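Local coordinates for fatty acid synthase 1, isoform A (Drosophila melanogaster, PDB 6FN6), which probably builds long-chain saturated fatty acids from acetyl-CoA and malonyl-CoA with NADPH, this chain holding its dehydratase, enoylreductase and ketoreductase region, at residues V427-Q432 with K538-N543; I294-S299 with W550-H555; D288-V293 with R438-A443. All coordinates share one frame; numbering follows the deposited sequence.

Contact 1 (V427-Q432 with K538-N543)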
ATOM      1  N   VAL A 427     -56.750 -57.503 -34.169  1.00 43.45           N
ATOM      2  CA  VAL A 427     -55.628 -57.944 -34.986  1.00 40.44           C
ATOM      3  C   VAL A 427     -54.326 -57.454 -34.359  1.00 39.19           C
ATOM      4  O   VAL A 427     -54.276 -56.375 -33.769  1.00 38.21           O
ATOM      5  CB  VAL A 427     -55.769 -57.444 -36.440  1.00 39.27           C
ATOM      6  CG1 VAL A 427     -55.633 -55.926 -36.507  1.00 38.76           C
ATOM      7  CG2 VAL A 427     -54.741 -58.114 -37.339  1.00 42.72           C
ATOM      8  N   ALA A 428     -53.271 -58.250 -34.475  1.00 44.21           N
ATOM      9  CA  ALA A 428     -51.981 -57.839 -33.947  1.00 43.56           C
ATOM     10  C   ALA A 428     -51.325 -56.874 -34.924  1.00 42.07           C
ATOM     11  O   ALA A 428     -50.820 -57.276 -35.973  1.00 39.44           O
ATOM     12  CB  ALA A 428     -51.094 -59.041 -33.697  1.00 44.70           C
ATOM     13  N   VAL A 429     -51.346 -55.594 -34.571  1.00 36.57           N
ATOM     14  CA  VAL A 429     -50.763 -54.558 -35.406  1.00 35.98           C
ATOM     15  C   VAL A 429     -49.249 -54.695 -35.394  1.00 35.51           C
ATOM     16  O   VAL A 429     -48.607 -54.641 -36.442  1.00 35.36           O
ATOM     17  CB  VAL A 429     -51.206 -53.158 -34.947  1.00 35.74           C
ATOM     18  CG1 VAL A 429     -50.439 -52.074 -35.697  1.00 35.13           C
ATOM     19  CG2 VAL A 429     -52.705 -52.987 -35.147  1.00 36.39           C
ATOM     20  N   GLN A 430     -48.679 -54.865 -34.205  1.00 36.66           N
ATOM     21  CA  GLN A 430     -47.241 -55.061 -34.077  1.00 36.24           C
ATOM     22  C   GLN A 430     -46.923 -56.184 -33.098  1.00 37.08           C
ATOM     23  O   GLN A 430     -47.681 -56.444 -32.164  1.00 36.44           O
ATOM     24  CB  GLN A 430     -46.555 -53.770 -33.613  1.00 36.53           C
ATOM     25  CG  GLN A 430     -46.454 -52.698 -34.688  1.00 38.56           C
ATOM     26  CD  GLN A 430     -45.324 -51.717 -34.443  1.00 42.95           C
ATOM     27  OE1 GLN A 430     -44.710 -51.220 -35.389  1.00 44.45           O
ATOM     28  NE2 GLN A 430     -45.045 -51.429 -33.174  1.00 45.09           N
ATOM     29  N   GLU A 431     -45.793 -56.842 -33.324  1.00 46.13           N
ATOM     30  CA  GLU A 431     -45.268 -57.828 -32.389  1.00 49.01           C
ATOM     31  C   GLU A 431     -43.776 -57.616 -32.200  1.00 45.93           C
ATOM     32  O   GLU A 431     -42.982 -57.870 -33.106  1.00 48.04           O
ATOM     33  CB  GLU A 431     -45.535 -59.253 -32.874  1.00 48.88           C
ATOM     34  CG  GLU A 431     -46.978 -59.695 -32.735  1.00 50.44           C
ATOM     35  CD  GLU A 431     -47.236 -61.049 -33.368  1.00 51.69           C
ATOM     36  OE1 GLU A 431     -46.263 -61.704 -33.799  1.00 51.25           O
ATOM     37  OE2 GLU A 431     -48.412 -61.463 -33.422  1.00 52.53           O
ATOM     38  N   GLN A 432     -43.402 -57.133 -31.021  1.00 37.26           N
ATOM     39  CA  GLN A 432     -42.003 -56.882 -30.709  1.00 36.17           C
ATOM     40  C   GLN A 432     -41.529 -57.829 -29.618  1.00 38.69           C
ATOM     41  O   GLN A 432     -42.142 -57.933 -28.554  1.00 39.13           O
ATOM     42  CB  GLN A 432     -41.793 -55.426 -30.280  1.00 36.05           C
ATOM     43  CG  GLN A 432     -40.384 -55.111 -29.774  1.00 35.51           C
ATOM     44  CD  GLN A 432     -39.308 -55.420 -30.796  1.00 35.59           C
ATOM     45  OE1 GLN A 432     -39.258 -54.807 -31.864  1.00 35.05           O
ATOM     46  NE2 GLN A 432     -38.438 -56.374 -30.473  1.00 36.42           N
ATOM     47  N   LYS A 538     -55.205 -52.768 -40.964  1.00 39.19           N
ATOM     48  CA  LYS A 538     -54.805 -52.204 -39.679  1.00 37.95           C
ATOM     49  C   LYS A 538     -55.146 -50.720 -39.606  1.00 37.93           C
ATOM     50  O   LYS A 538     -55.309 -50.161 -38.522  1.00 37.75           O
ATOM     51  CB  LYS A 538     -53.307 -52.401 -39.461  1.00 37.08           C
ATOM     52  CG  LYS A 538     -52.856 -53.837 -39.594  1.00 37.21           C
ATOM     53  CD  LYS A 538     -51.414 -53.996 -39.175  1.00 36.52           C
ATOM     54  CE  LYS A 538     -50.940 -55.430 -39.318  1.00 37.81           C
ATOM     55  NZ  LYS A 538     -49.459 -55.519 -39.190  1.00 39.15           N
ATOM     56  N   ASP A 539     -55.263 -50.097 -40.775  1.00 40.61           N
ATOM     57  CA  ASP A 539     -55.650 -48.697 -40.879  1.00 41.75           C
ATOM     58  C   ASP A 539     -54.594 -47.785 -40.246  1.00 39.21           C
ATOM     59  O   ASP A 539     -54.923 -46.788 -39.597  1.00 37.55           O
ATOM     60  CB  ASP A 539     -57.015 -48.471 -40.226  1.00 43.70           C
ATOM     61  CG  ASP A 539     -57.695 -47.209 -40.720  1.00 45.72           C
ATOM     62  OD1 ASP A 539     -57.492 -46.845 -41.898  1.00 46.41           O
ATOM     63  OD2 ASP A 539     -58.434 -46.583 -39.930  1.00 45.24           O
ATOM     64  N   LEU A 540     -53.327 -48.139 -40.443  1.00 39.64           N
ATOM     65  CA  LEU A 540     -52.212 -47.298 -40.018  1.00 36.23           C
ATOM     66  C   LEU A 540     -51.963 -46.223 -41.069  1.00 38.79           C
ATOM     67  O   LEU A 540     -52.051 -46.493 -42.265  1.00 38.05           O
ATOM     68  CB  LEU A 540     -50.949 -48.135 -39.810  1.00 36.06           C
ATOM     69  CG  LEU A 540     -51.056 -49.327 -38.854  1.00 35.96           C
ATOM     70  CD1 LEU A 540     -49.732 -50.069 -38.797  1.00 35.92           C
ATOM     71  CD2 LEU A 540     -51.486 -48.886 -37.458  1.00 35.14           C
ATOM     72  N   ILE A 541     -51.648 -45.007 -40.633  1.00 42.85           N
ATOM     73  CA  ILE A 541     -51.445 -43.917 -41.581  1.00 43.21           C
ATOM     74  C   ILE A 541     -50.100 -44.075 -42.279  1.00 44.20           C
ATOM     75  O   ILE A 541     -49.919 -43.599 -43.400  1.00 47.72           O
ATOM     76  CB  ILE A 541     -51.559 -42.536 -40.899  1.00 41.71           C
ATOM     77  CG1 ILE A 541     -50.455 -42.323 -39.862  1.00 39.69           C
ATOM     78  CG2 ILE A 541     -52.920 -42.386 -40.236  1.00 45.64           C
ATOM     79  CD1 ILE A 541     -50.275 -40.865 -39.485  1.00 39.40           C
ATOM     80  N   SER A 542     -49.162 -44.747 -41.618  1.00 39.60           N
ATOM     81  CA  SER A 542     -47.837 -44.974 -42.185  1.00 37.52           C
ATOM     82  C   SER A 542     -47.563 -46.460 -42.412  1.00 36.96           C
ATOM     83  O   SER A 542     -47.545 -47.248 -41.468  1.00 35.74           O
ATOM     84  CB  SER A 542     -46.765 -44.381 -41.271  1.00 36.01           C
ATOM     85  OG  SER A 542     -45.472 -44.606 -41.802  1.00 37.85           O
ATOM     86  N   ASN A 543     -47.340 -46.825 -43.672  1.00 35.12           N
ATOM     87  CA  ASN A 543     -47.065 -48.209 -44.051  1.00 35.46           C
ATOM     88  C   ASN A 543     -45.850 -48.288 -44.968  1.00 35.67           C
ATOM     89  O   ASN A 543     -45.901 -47.851 -46.117  1.00 36.32           O
ATOM     90  CB  ASN A 543     -48.280 -48.829 -44.746  1.00 36.35           C
ATOM     91  CG  ASN A 543     -49.530 -48.767 -43.898  1.00 36.35           C
ATOM     92  OD1 ASN A 543     -49.804 -49.671 -43.107  1.00 36.22           O
ATOM     93  ND2 ASN A 543     -50.298 -47.692 -44.055  1.00 38.88           N
TER
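V429 and K538 are the closest pair along the backbones, with V429 CA 6.3 Å from K538 CA. Strand 426-433 meets the loop that runs from helix 530-536 into strand 542-546. K538 and V429 carry the contact between them. The K538 chain, extended beyond CG, takes K538 CD past V429 CA at 3.9 Å and brings NZ to the carbonyl. K538 NZ donates to V429 O at 3.0 Å. The bond comes in at a C=O...N angle of 128°, and NZ is tilted 24° from the carbonyl plane. K538 CE also lies 3.8 Å from A428 O. A second bond, to Q535 OE1 near the end of the preceding helix 530-536, also holds the ammonium group. Cut back to an alanine, K538 would lose that group, and V429 O and Q535 OE1 would probably be left without their shared donor.

V429 sits in a classic beta bulge, where V429 and Q430 both face L442 of the next strand. The contact joins this sheet, probably of the methyltransferase-like fold of animal fatty acid synthases, to a loop of the pseudo-ketoreductase. It lies away from the predicted dehydratase site.

The second touch is apolar. V429 CG1 stands anti to the backbone N (chi1 172°) and meets L540 tip to tip. It lies 3.8 Å from L540 CD1, and L540 CD2 is just as near. The loop is tied back on itself, since N543 ND2 donates to L540 O at 2.8 Å, from above the carbonyl plane. R444 NH1 bonds to K538 O.

Contact 2 (I294-S299 with W550-H555)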
ATOM      1  N   ILE A 294     -49.181 -45.224 -31.701  1.00 35.85           N
ATOM      2  CA  ILE A 294     -50.484 -44.773 -31.227  1.00 35.35           C
ATOM      3  C   ILE A 294     -50.650 -43.283 -31.505  1.00 34.35           C
ATOM      4  O   ILE A 294     -51.682 -42.854 -32.020  1.00 34.94           O
ATOM      5  CB  ILE A 294     -50.664 -45.078 -29.727  1.00 34.84           C
ATOM      6  CG1 ILE A 294     -50.615 -46.585 -29.486  1.00 35.09           C
ATOM      7  CG2 ILE A 294     -51.980 -44.510 -29.211  1.00 35.80           C
ATOM      8  CD1 ILE A 294     -50.457 -46.970 -28.032  1.00 38.10           C
ATOM      9  N   ILE A 295     -49.638 -42.496 -31.158  1.00 33.80           N
ATOM     10  CA  ILE A 295     -49.673 -41.059 -31.400  1.00 35.64           C
ATOM     11  C   ILE A 295     -49.833 -40.822 -32.896  1.00 38.22           C
ATOM     12  O   ILE A 295     -50.647 -40.004 -33.326  1.00 39.21           O
ATOM     13  CB  ILE A 295     -48.404 -40.359 -30.843  1.00 36.58           C
ATOM     14  CG1 ILE A 295     -48.390 -40.433 -29.316  1.00 35.68           C
ATOM     15  CG2 ILE A 295     -48.335 -38.901 -31.301  1.00 33.12           C
ATOM     16  CD1 ILE A 295     -47.078 -40.011 -28.682  1.00 33.08           C
ATOM     17  N   GLU A 296     -49.048 -41.551 -33.681  1.00 37.08           N
ATOM     18  CA  GLU A 296     -49.072 -41.434 -35.133  1.00 39.73           C
ATOM     19  C   GLU A 296     -50.470 -41.695 -35.695  1.00 43.19           C
ATOM     20  O   GLU A 296     -50.839 -41.144 -36.729  1.00 46.01           O
ATOM     21  CB  GLU A 296     -48.058 -42.404 -35.748  1.00 40.66           C
ATOM     22  CG  GLU A 296     -47.716 -42.132 -37.204  1.00 39.88           C
ATOM     23  CD  GLU A 296     -46.500 -42.918 -37.671  1.00 38.65           C
ATOM     24  OE1 GLU A 296     -45.539 -42.293 -38.174  1.00 36.53           O
ATOM     25  OE2 GLU A 296     -46.512 -44.163 -37.552  1.00 39.28           O
ATOM     26  N   ASN A 297     -51.242 -42.533 -35.006  1.00 50.20           N
ATOM     27  CA  ASN A 297     -52.557 -42.943 -35.490  1.00 53.95           C
ATOM     28  C   ASN A 297     -53.693 -42.471 -34.584  1.00 61.88           C
ATOM     29  O   ASN A 297     -54.676 -43.184 -34.388  1.00 64.66           O
ATOM     30  CB  ASN A 297     -52.612 -44.467 -35.629  1.00 50.88           C
ATOM     31  CG  ASN A 297     -51.784 -44.974 -36.792  1.00 49.30           C
ATOM     32  OD1 ASN A 297     -52.210 -44.909 -37.945  1.00 51.08           O
ATOM     33  ND2 ASN A 297     -50.588 -45.476 -36.495  1.00 48.67           N
ATOM     34  N   SER A 298     -53.556 -41.270 -34.035  1.00 86.18           N
ATOM     35  CA  SER A 298     -54.617 -40.673 -33.228  1.00 90.37           C
ATOM     36  C   SER A 298     -55.130 -39.400 -33.890  1.00 89.36           C
ATOM     37  O   SER A 298     -55.732 -38.549 -33.234  1.00 89.19           O
ATOM     38  CB  SER A 298     -54.123 -40.372 -31.813  1.00 93.87           C
ATOM     39  OG  SER A 298     -53.145 -39.349 -31.823  1.00 95.24           O
ATOM     40  N   SER A 299     -54.896 -39.278 -35.194  1.00 99.30           N
ATOM     41  CA  SER A 299     -55.280 -38.084 -35.932  1.00 96.22           C
ATOM     42  C   SER A 299     -54.636 -36.868 -35.264  1.00 94.16           C
ATOM     43  O   SER A 299     -53.476 -36.931 -34.858  1.00 89.82           O
ATOM     44  CB  SER A 299     -56.807 -37.955 -35.991  1.00 97.64           C
ATOM     45  OG  SER A 299     -57.374 -37.863 -34.695  1.00 98.17           O
ATOM     46  N   TRP A 550     -43.623 -55.244 -43.778  1.00 52.73           N
ATOM     47  CA  TRP A 550     -44.274 -53.975 -43.494  1.00 50.07           C
ATOM     48  C   TRP A 550     -43.754 -53.417 -42.179  1.00 50.55           C
ATOM     49  O   TRP A 550     -43.451 -54.170 -41.253  1.00 49.78           O
ATOM     50  CB  TRP A 550     -45.791 -54.145 -43.435  1.00 52.53           C
ATOM     51  CG  TRP A 550     -46.412 -54.411 -44.770  1.00 51.47           C
ATOM     52  CD1 TRP A 550     -46.924 -55.594 -45.214  1.00 49.96           C
ATOM     53  CD2 TRP A 550     -46.592 -53.468 -45.836  1.00 47.37           C
ATOM     54  NE1 TRP A 550     -47.410 -55.448 -46.490  1.00 49.34           N
ATOM     55  CE2 TRP A 550     -47.221 -54.153 -46.894  1.00 47.30           C
ATOM     56  CE3 TRP A 550     -46.286 -52.113 -45.995  1.00 46.26           C
ATOM     57  CZ2 TRP A 550     -47.546 -53.530 -48.096  1.00 46.62           C
ATOM     58  CZ3 TRP A 550     -46.612 -51.496 -47.190  1.00 45.40           C
ATOM     59  CH2 TRP A 550     -47.234 -52.205 -48.225  1.00 45.07           C
ATOM     60  N   GLY A 551     -43.657 -52.096 -42.094  1.00 46.49           N
ATOM     61  CA  GLY A 551     -43.195 -51.452 -40.882  1.00 45.41           C
ATOM     62  C   GLY A 551     -43.311 -49.942 -40.917  1.00 43.90           C
ATOM     63  O   GLY A 551     -43.979 -49.374 -41.780  1.00 45.17           O
ATOM     64  N   THR A 552     -42.649 -49.296 -39.968  1.00 37.18           N
ATOM     65  CA  THR A 552     -42.657 -47.845 -39.865  1.00 37.32           C
ATOM     66  C   THR A 552     -41.257 -47.345 -39.539  1.00 36.62           C
ATOM     67  O   THR A 552     -40.377 -48.131 -39.181  1.00 36.16           O
ATOM     68  CB  THR A 552     -43.622 -47.360 -38.771  1.00 38.54           C
ATOM     69  OG1 THR A 552     -43.192 -47.859 -37.499  1.00 38.82           O
ATOM     70  CG2 THR A 552     -45.032 -47.848 -39.045  1.00 39.45           C
ATOM     71  N   PHE A 553     -41.051 -46.040 -39.681  1.00 37.86           N
ATOM     72  CA  PHE A 553     -39.809 -45.412 -39.244  1.00 37.09           C
ATOM     73  C   PHE A 553     -40.011 -44.784 -37.873  1.00 37.80           C
ATOM     74  O   PHE A 553     -40.781 -43.838 -37.721  1.00 43.09           O
ATOM     75  CB  PHE A 553     -39.342 -44.365 -40.251  1.00 37.31           C
ATOM     76  CG  PHE A 553     -38.662 -44.949 -41.450  1.00 36.66           C
ATOM     77  CD1 PHE A 553     -37.366 -45.419 -41.361  1.00 35.77           C
ATOM     78  CD2 PHE A 553     -39.322 -45.034 -42.664  1.00 40.37           C
ATOM     79  CE1 PHE A 553     -36.734 -45.962 -42.461  1.00 37.33           C
ATOM     80  CE2 PHE A 553     -38.696 -45.577 -43.770  1.00 39.58           C
ATOM     81  CZ  PHE A 553     -37.400 -46.042 -43.667  1.00 37.12           C
ATOM     82  N   ARG A 554     -39.323 -45.328 -36.875  1.00 36.69           N
ATOM     83  CA  ARG A 554     -39.460 -44.856 -35.503  1.00 37.52           C
ATOM     84  C   ARG A 554     -38.146 -44.260 -34.997  1.00 36.96           C
ATOM     85  O   ARG A 554     -37.064 -44.668 -35.421  1.00 35.97           O
ATOM     86  CB  ARG A 554     -39.910 -46.000 -34.593  1.00 38.23           C
ATOM     87  CG  ARG A 554     -41.210 -46.670 -35.023  1.00 38.92           C
ATOM     88  CD  ARG A 554     -42.439 -46.007 -34.410  1.00 40.54           C
ATOM     89  NE  ARG A 554     -42.618 -44.616 -34.826  1.00 40.72           N
ATOM     90  CZ  ARG A 554     -43.378 -44.217 -35.844  1.00 40.91           C
ATOM     91  NH1 ARG A 554     -44.044 -45.097 -36.585  1.00 40.74           N
ATOM     92  NH2 ARG A 554     -43.474 -42.925 -36.128  1.00 41.45           N
ATOM     93  N   HIS A 555     -38.248 -43.285 -34.101  1.00 37.76           N
ATOM     94  CA  HIS A 555     -37.069 -42.625 -33.546  1.00 37.36           C
ATOM     95  C   HIS A 555     -36.751 -43.154 -32.150  1.00 37.81           C
ATOM     96  O   HIS A 555     -37.595 -43.121 -31.256  1.00 39.17           O
ATOM     97  CB  HIS A 555     -37.267 -41.108 -33.505  1.00 39.66           C
ATOM     98  CG  HIS A 555     -38.546 -40.679 -32.858  1.00 45.92           C
ATOM     99  ND1 HIS A 555     -38.774 -40.798 -31.505  1.00 48.49           N
ATOM    100  CD2 HIS A 555     -39.661 -40.116 -33.379  1.00 49.12           C
ATOM    101  CE1 HIS A 555     -39.978 -40.335 -31.220  1.00 50.96           C
ATOM    102  NE2 HIS A 555     -40.537 -39.914 -32.341  1.00 51.11           N
TER
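E296 and R554 form a salt bridge between the end of helix 279-296 and strand 549-557. The backbones stay apart, with E296 CA 10.2 Å from R554 CA, and the two long side chains span the gap. R554 grips the carboxylate end-on with both terminal nitrogens. R554 NH1 donates to E296 OE2 at 2.8 Å, and R554 NH2 donates to E296 OE1 at 3.0 Å. The NH2 bond is the straighter, at 165° against 135°. OE1 lies in the guanidinium plane at its edge. The carboxylate and guanidinium planes are not coplanar but stand 76° apart, and both oxygens are met from above the carboxylate plane. E296 reaches out extended, while R554 bends at chi2 and chi3 to bring its end to the helix.

Another hydrogen bond steadies the arginine: R554 NE donates to Q292 OE1, one turn earlier on the same helix.

Van der Waals contact is slight. The methyl T552 CG2 touches the carboxylate, 4.2 Å from E296 OE2.

In the fold, this is an end-on, two-nitrogen Arg-Glu salt bridge, probably between domains. It ties a helix of what is probably the methyltransferase-like domain to the pseudo-ketoreductase sheet.

Contact 3 (D288-V293 with R438-A443)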
ATOM      1  N   ASP A 288     -41.588 -47.412 -26.224  1.00 33.36           N
ATOM      2  CA  ASP A 288     -41.425 -46.151 -26.935  1.00 34.88           C
ATOM      3  C   ASP A 288     -41.982 -46.255 -28.352  1.00 32.22           C
ATOM      4  O   ASP A 288     -42.645 -45.340 -28.838  1.00 31.95           O
ATOM      5  CB  ASP A 288     -39.954 -45.745 -26.971  1.00 45.22           C
ATOM      6  CG  ASP A 288     -39.765 -44.267 -27.242  1.00 51.24           C
ATOM      7  OD1 ASP A 288     -40.605 -43.672 -27.948  1.00 52.04           O
ATOM      8  OD2 ASP A 288     -38.777 -43.696 -26.736  1.00 54.50           O
ATOM      9  N   VAL A 289     -41.709 -47.374 -29.012  1.00 32.68           N
ATOM     10  CA  VAL A 289     -42.202 -47.595 -30.363  1.00 32.09           C
ATOM     11  C   VAL A 289     -43.723 -47.687 -30.341  1.00 32.87           C
ATOM     12  O   VAL A 289     -44.400 -47.149 -31.217  1.00 32.21           O
ATOM     13  CB  VAL A 289     -41.585 -48.863 -30.985  1.00 32.32           C
ATOM     14  CG1 VAL A 289     -42.274 -49.204 -32.301  1.00 32.30           C
ATOM     15  CG2 VAL A 289     -40.096 -48.684 -31.199  1.00 32.15           C
ATOM     16  N   ALA A 290     -44.256 -48.369 -29.333  1.00 47.85           N
ATOM     17  CA  ALA A 290     -45.692 -48.597 -29.244  1.00 48.87           C
ATOM     18  C   ALA A 290     -46.455 -47.282 -29.140  1.00 45.87           C
ATOM     19  O   ALA A 290     -47.411 -47.050 -29.878  1.00 49.08           O
ATOM     20  CB  ALA A 290     -46.009 -49.483 -28.053  1.00 49.21           C
ATOM     21  N   ILE A 291     -46.030 -46.424 -28.220  1.00 35.89           N
ATOM     22  CA  ILE A 291     -46.696 -45.146 -28.005  1.00 35.11           C
ATOM     23  C   ILE A 291     -46.573 -44.286 -29.258  1.00 34.63           C
ATOM     24  O   ILE A 291     -47.497 -43.556 -29.617  1.00 34.93           O
ATOM     25  CB  ILE A 291     -46.125 -44.425 -26.769  1.00 33.59           C
ATOM     26  CG1 ILE A 291     -46.444 -45.212 -25.493  1.00 34.45           C
ATOM     27  CG2 ILE A 291     -46.661 -42.996 -26.669  1.00 33.69           C
ATOM     28  CD1 ILE A 291     -47.922 -45.307 -25.156  1.00 35.28           C
ATOM     29  N   GLN A 292     -45.427 -44.375 -29.923  1.00 41.03           N
ATOM     30  CA  GLN A 292     -45.210 -43.626 -31.154  1.00 41.98           C
ATOM     31  C   GLN A 292     -46.247 -43.982 -32.213  1.00 41.82           C
ATOM     32  O   GLN A 292     -46.794 -43.099 -32.872  1.00 43.39           O
ATOM     33  CB  GLN A 292     -43.805 -43.880 -31.696  1.00 39.37           C
ATOM     34  CG  GLN A 292     -42.743 -43.014 -31.055  1.00 35.16           C
ATOM     35  CD  GLN A 292     -41.365 -43.276 -31.617  1.00 38.37           C
ATOM     36  OE1 GLN A 292     -41.188 -43.370 -32.831  1.00 40.80           O
ATOM     37  NE2 GLN A 292     -40.380 -43.403 -30.735  1.00 40.94           N
ATOM     38  N   VAL A 293     -46.506 -45.275 -32.377  1.00 40.15           N
ATOM     39  CA  VAL A 293     -47.478 -45.741 -33.357  1.00 39.95           C
ATOM     40  C   VAL A 293     -48.870 -45.226 -32.995  1.00 40.91           C
ATOM     41  O   VAL A 293     -49.645 -44.842 -33.870  1.00 41.92           O
ATOM     42  CB  VAL A 293     -47.462 -47.278 -33.464  1.00 42.16           C
ATOM     43  CG1 VAL A 293     -48.588 -47.775 -34.377  1.00 42.96           C
ATOM     44  CG2 VAL A 293     -46.110 -47.756 -33.973  1.00 40.10           C
ATOM     45  N   ARG A 438     -40.924 -63.852 -24.198  1.00 55.61           N
ATOM     46  CA  ARG A 438     -41.803 -62.700 -23.990  1.00 52.00           C
ATOM     47  C   ARG A 438     -41.906 -61.840 -25.245  1.00 45.29           C
ATOM     48  O   ARG A 438     -40.991 -61.804 -26.068  1.00 44.02           O
ATOM     49  CB  ARG A 438     -41.327 -61.846 -22.814  1.00 54.91           C
ATOM     50  CG  ARG A 438     -41.629 -62.447 -21.451  1.00 60.61           C
ATOM     51  CD  ARG A 438     -41.669 -61.382 -20.367  1.00 63.97           C
ATOM     52  NE  ARG A 438     -42.221 -61.905 -19.119  1.00 69.72           N
ATOM     53  CZ  ARG A 438     -43.511 -61.887 -18.794  1.00 74.16           C
ATOM     54  NH1 ARG A 438     -44.410 -61.377 -19.626  1.00 75.52           N
ATOM     55  NH2 ARG A 438     -43.908 -62.388 -17.632  1.00 76.93           N
ATOM     56  N   VAL A 439     -43.038 -61.155 -25.379  1.00 48.86           N
ATOM     57  CA  VAL A 439     -43.317 -60.342 -26.557  1.00 45.93           C
ATOM     58  C   VAL A 439     -44.239 -59.177 -26.206  1.00 43.87           C
ATOM     59  O   VAL A 439     -45.132 -59.314 -25.371  1.00 42.37           O
ATOM     60  CB  VAL A 439     -43.932 -61.209 -27.686  1.00 40.78           C
ATOM     61  CG1 VAL A 439     -45.240 -61.845 -27.225  1.00 41.95           C
ATOM     62  CG2 VAL A 439     -44.144 -60.381 -28.949  1.00 38.74           C
ATOM     63  N   LEU A 440     -44.017 -58.031 -26.843  1.00 44.77           N
ATOM     64  CA  LEU A 440     -44.922 -56.896 -26.694  1.00 41.76           C
ATOM     65  C   LEU A 440     -45.849 -56.833 -27.907  1.00 41.67           C
ATOM     66  O   LEU A 440     -45.390 -56.737 -29.048  1.00 42.86           O
ATOM     67  CB  LEU A 440     -44.144 -55.588 -26.538  1.00 38.82           C
ATOM     68  CG  LEU A 440     -44.958 -54.357 -26.121  1.00 37.96           C
ATOM     69  CD1 LEU A 440     -45.518 -54.518 -24.709  1.00 40.30           C
ATOM     70  CD2 LEU A 440     -44.121 -53.086 -26.220  1.00 36.04           C
ATOM     71  N   VAL A 441     -47.153 -56.900 -27.656  1.00 37.50           N
ATOM     72  CA  VAL A 441     -48.137 -56.945 -28.728  1.00 37.31           C
ATOM     73  C   VAL A 441     -48.991 -55.685 -28.726  1.00 36.98           C
ATOM     74  O   VAL A 441     -49.593 -55.328 -27.712  1.00 37.43           O
ATOM     75  CB  VAL A 441     -49.026 -58.202 -28.604  1.00 38.17           C
ATOM     76  CG1 VAL A 441     -49.988 -58.296 -29.778  1.00 38.07           C
ATOM     77  CG2 VAL A 441     -48.171 -59.459 -28.514  1.00 38.67           C
ATOM     78  N   LEU A 442     -49.048 -55.020 -29.873  1.00 36.35           N
ATOM     79  CA  LEU A 442     -49.943 -53.887 -30.058  1.00 36.19           C
ATOM     80  C   LEU A 442     -51.151 -54.335 -30.884  1.00 36.60           C
ATOM     81  O   LEU A 442     -51.005 -54.736 -32.041  1.00 36.42           O
ATOM     82  CB  LEU A 442     -49.212 -52.728 -30.741  1.00 35.35           C
ATOM     83  CG  LEU A 442     -49.982 -51.408 -30.844  1.00 35.25           C
ATOM     84  CD1 LEU A 442     -50.242 -50.808 -29.472  1.00 35.59           C
ATOM     85  CD2 LEU A 442     -49.234 -50.420 -31.719  1.00 34.50           C
ATOM     86  N   ALA A 443     -52.338 -54.260 -30.288  1.00 38.49           N
ATOM     87  CA  ALA A 443     -53.547 -54.773 -30.926  1.00 37.85           C
ATOM     88  C   ALA A 443     -54.550 -53.660 -31.197  1.00 38.06           C
ATOM     89  O   ALA A 443     -54.543 -52.624 -30.532  1.00 37.99           O
ATOM     90  CB  ALA A 443     -54.179 -55.851 -30.063  1.00 38.76           C
TER
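L440 is the first residue of 438-443 to touch the helix, reaching A290. Helix segment 288-293 and strand segment 438-443 run almost parallel. The axes of these two segments come within 9.8 Å, and their N-to-C directions differ by 6°. L440 CD2 lies 4.5 Å from A290 CB, a loose apolar touch. The small alanine presents only a methyl group to the sheet.

Two residues on, L442 points to the same face of the sheet and makes the closer contact. L442 CD2 lies 3.8 Å from V293 CG1 and 4.0 Å from V293 CB. With CG of L442 anti to the backbone N (chi1 -173°), CD2 is carried across to V293. The two side chains lie side by side, pointing opposite ways. The same methyl, L442 CD2, is 4.3 Å from A290 O. The contact is held by apolar packing alone.

Polar groups of the helix are used on another side. Q292 NE2 donates to D288 OD1 at 2.8 Å, one turn back. D288 OD2 also forms a salt bridge with K557.

Helix 279-296 thus covers one face of a mixed sheet whose strand order fits a class I methyltransferase-like fold. Strand 438-445 is antiparallel to both its neighbours there, 402-409 and 426-433. L442 also packs on F403, I405 and Q430 of these strands, and I291 of the helix packs against helix 320-329.

The three contacts lie close together, with centres about 8 Å apart for contacts 1 and 2 and about 10 Å for the other two pairs. Contacts 2 and 3 share helix 279-296. Its sheet-facing residues serve contact 3, and its C-terminal end serves contact 2. Contacts 1 and 3 meet in neighbouring strands, where V429 N lies 2.7 Å from L442 O. Contacts 1 and 2 are joined by a probable hydrogen bond from I541 N to N297 OD1, 2.7 Å. Contacts 1 and 2 probably tie the pseudo-ketoreductase to the sheet and helix packed in contact 3. All three lie away from the predicted dehydratase residues H24 and D175.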